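Local structure of Polyphosphate:AMP phosphotransferase (Pseudomonas aeruginosa PAO1, 3CZP) at residues L97-R102 and R342-L347. The protein transfers phosphate from inorganic polyphosphate to AMP to make ADP, and less efficiently to GMP, using magnesium as cofactor. Sequence-based numbering, arbitrary orientation.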
loop_
_atom_site.group_PDB
_atom_site.type_symbol
_atom_site.label_atom_id
_atom_site.label_comp_id
_atom_site.label_asym_id
_atom_site.label_seq_id
_atom_site.Cartn_x
_atom_site.Cartn_y
_atom_site.Cartn_z
ATOM N N LEU A 97 7.875 -0.504 6.943
ATOM C CA LEU A 97 8.013 -1.282 8.155
ATOM C C LEU A 97 7.568 -2.726 7.880
ATOM O O LEU A 97 6.582 -2.930 7.171
ATOM C CB LEU A 97 7.302 -0.628 9.323
ATOM C CG LEU A 97 7.800 0.744 9.750
ATOM C CD1 LEU A 97 6.914 1.227 10.872
ATOM C CD2 LEU A 97 9.287 0.814 10.234
ATOM N N PRO A 98 8.304 -3.752 8.431
ATOM C CA PRO A 98 7.870 -5.128 8.199
ATOM C C PRO A 98 6.774 -5.474 9.170
ATOM O O PRO A 98 6.796 -5.014 10.283
ATOM C CB PRO A 98 9.106 -5.950 8.544
ATOM C CG PRO A 98 9.872 -5.058 9.494
ATOM C CD PRO A 98 9.470 -3.687 9.329
ATOM N N PRO A 99 5.796 -6.267 8.744
ATOM C CA PRO A 99 4.709 -6.698 9.600
ATOM C C PRO A 99 5.161 -7.671 10.708
ATOM O O PRO A 99 6.225 -8.315 10.633
ATOM C CB PRO A 99 3.746 -7.381 8.622
ATOM C CG PRO A 99 4.558 -7.640 7.358
ATOM C CD PRO A 99 5.736 -6.773 7.366
ATOM N N LYS A 100 4.339 -7.840 11.700
ATOM C CA LYS A 100 4.576 -8.857 12.687
ATOM C C LYS A 100 4.912 -10.180 12.071
ATOM O O LYS A 100 4.272 -10.594 11.065
ATOM C CB LYS A 100 3.332 -8.992 13.575
ATOM C CG LYS A 100 3.068 -7.759 14.383
ATOM C CD LYS A 100 1.748 -7.899 15.147
ATOM C CE LYS A 100 1.373 -6.619 15.868
ATOM N NZ LYS A 100 0.088 -6.809 16.569
ATOM N N GLY A 101 5.950 -10.815 12.613
ATOM C CA GLY A 101 6.377 -12.098 12.162
ATOM C C GLY A 101 7.410 -12.040 11.048
ATOM O O GLY A 101 7.955 -13.068 10.705
ATOM N N ARG A 102 7.768 -10.849 10.580
ATOM C CA ARG A 102 8.803 -10.690 9.551
ATOM C C ARG A 102 9.926 -9.788 9.994
ATOM O O ARG A 102 9.837 -9.133 11.033
ATOM C CB ARG A 102 8.137 -10.262 8.273
ATOM C CG ARG A 102 7.412 -11.392 7.630
ATOM C CD ARG A 102 6.817 -10.986 6.314
ATOM N NE ARG A 102 7.878 -10.556 5.392
ATOM C CZ ARG A 102 8.344 -11.280 4.386
ATOM N NH1 ARG A 102 7.797 -12.460 4.068
ATOM N NH2 ARG A 102 9.344 -10.807 3.665
ATOM N N ARG A 342 -3.491 -4.065 11.676
ATOM C CA ARG A 342 -3.240 -4.685 12.958
ATOM C C ARG A 342 -1.804 -5.316 13.068
ATOM O O ARG A 342 -1.255 -5.447 14.162
ATOM C CB ARG A 342 -4.319 -5.713 13.217
ATOM C CG ARG A 342 -5.681 -5.109 13.619
ATOM C CD ARG A 342 -6.643 -6.190 14.198
ATOM N NE ARG A 342 -6.686 -7.406 13.348
ATOM C CZ ARG A 342 -7.588 -7.682 12.386
ATOM N NH1 ARG A 342 -8.622 -6.879 12.101
ATOM N NH2 ARG A 342 -7.481 -8.820 11.696
ATOM N N ALA A 343 -1.214 -5.687 11.928
ATOM C CA ALA A 343 0.139 -6.274 11.843
ATOM C C ALA A 343 1.206 -5.199 11.979
ATOM O O ALA A 343 2.395 -5.503 11.919
ATOM C CB ALA A 343 0.303 -6.991 10.527
ATOM N N GLN A 344 0.800 -3.936 12.183
ATOM C CA GLN A 344 1.761 -2.789 12.175
ATOM C C GLN A 344 1.544 -1.931 13.435
ATOM O O GLN A 344 0.540 -2.072 14.125
ATOM C CB GLN A 344 1.506 -1.980 10.947
ATOM C CG GLN A 344 1.773 -2.700 9.695
ATOM C CD GLN A 344 3.275 -2.732 9.359
ATOM O OE1 GLN A 344 4.064 -2.055 10.008
ATOM N NE2 GLN A 344 3.651 -3.527 8.404
ATOM N N PRO A 345 2.507 -1.069 13.787
ATOM C CA PRO A 345 2.295 -0.190 14.919
ATOM C C PRO A 345 1.156 0.812 14.666
ATOM O O PRO A 345 0.878 1.174 13.527
ATOM C CB PRO A 345 3.603 0.584 15.014
ATOM C CG PRO A 345 4.196 0.430 13.760
ATOM C CD PRO A 345 3.837 -0.863 13.218
ATOM N N TYR A 346 0.515 1.217 15.740
ATOM C CA TYR A 346 -0.687 2.060 15.699
ATOM C C TYR A 346 -0.717 3.179 14.632
ATOM O O TYR A 346 -1.667 3.235 13.842
ATOM C CB TYR A 346 -0.933 2.673 17.081
ATOM C CG TYR A 346 -2.182 3.513 17.167
ATOM C CD1 TYR A 346 -3.460 2.928 17.032
ATOM C CD2 TYR A 346 -2.116 4.867 17.404
ATOM C CE1 TYR A 346 -4.647 3.717 17.093
ATOM C CE2 TYR A 346 -3.287 5.637 17.497
ATOM C CZ TYR A 346 -4.536 5.056 17.351
ATOM O OH TYR A 346 -5.677 5.854 17.430
ATOM N N LEU A 347 0.295 4.048 14.572
ATOM C CA LEU A 347 0.206 5.227 13.641
ATOM C C LEU A 347 0.384 4.883 12.193
ATOM O O LEU A 347 0.142 5.717 11.340
ATOM C CB LEU A 347 1.211 6.317 14.029
ATOM C CG LEU A 347 0.836 6.994 15.365
ATOM C CD1 LEU A 347 1.937 7.886 15.894
ATOM C CD2 LEU A 347 -0.620 7.699 15.256
HETATM O O HOH W 1 5.904 -3.157 11.853
#
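Gln344 and Lys100 carry the polar part of this contact between two loops. Gln344 starts off away from 97-102, but its chain bends at chi2 (-80°) and swings the amide back against Leu97 and Pro99. There Gln344 NE2 donates a hydrogen bond to Leu97 O at 3.2 Å, coming in from above the carbonyl plane rather than along a lone pair, while the oxygen lies close to the plane of the amide. The other end of the same amide is held through water: one molecule donates both to Gln344 OE1 and to Pro98 O, the latter at 2.6 Å. With both ends tied to successive carbonyls of 97-102, the rotation of the amide is set.

Lys100 N donates to Ala343 O at 3.0 Å, in the carbonyl plane and on a lone pair, and Pro99 CA adds a CA-H...O contact to that oxygen. From there the extended lysine chain runs alongside the Ala343 backbone, so that Lys100 NZ donates to Arg342 O at 3.1 Å, just where helix 339-342 ends. Apolar contacts are sparse: Pro99 CB lies on Ala343 CB, and the side chains of Leu97 and Pro345 cross obliquely, Leu97 CD1 touching Pro345 CG at 4.0 Å, both residues also resting on Leu142 of helix 125-144.

A type II turn from Pro99 to Arg102, closed by Arg102 N to Pro99 O, presents Lys100; Gly101 takes its positive-phi corner (phi 90°). Arg102 NE makes a salt bridge with Glu73 of strand 72-76. On the other loop, Tyr346 N bonds Glu145 of the first PPK2 region. The whole is an interface between the two fused, P-loop-type PPK2 domains of a class II enzyme, joining the loop before strand 103-107 to the one after helix 339-342.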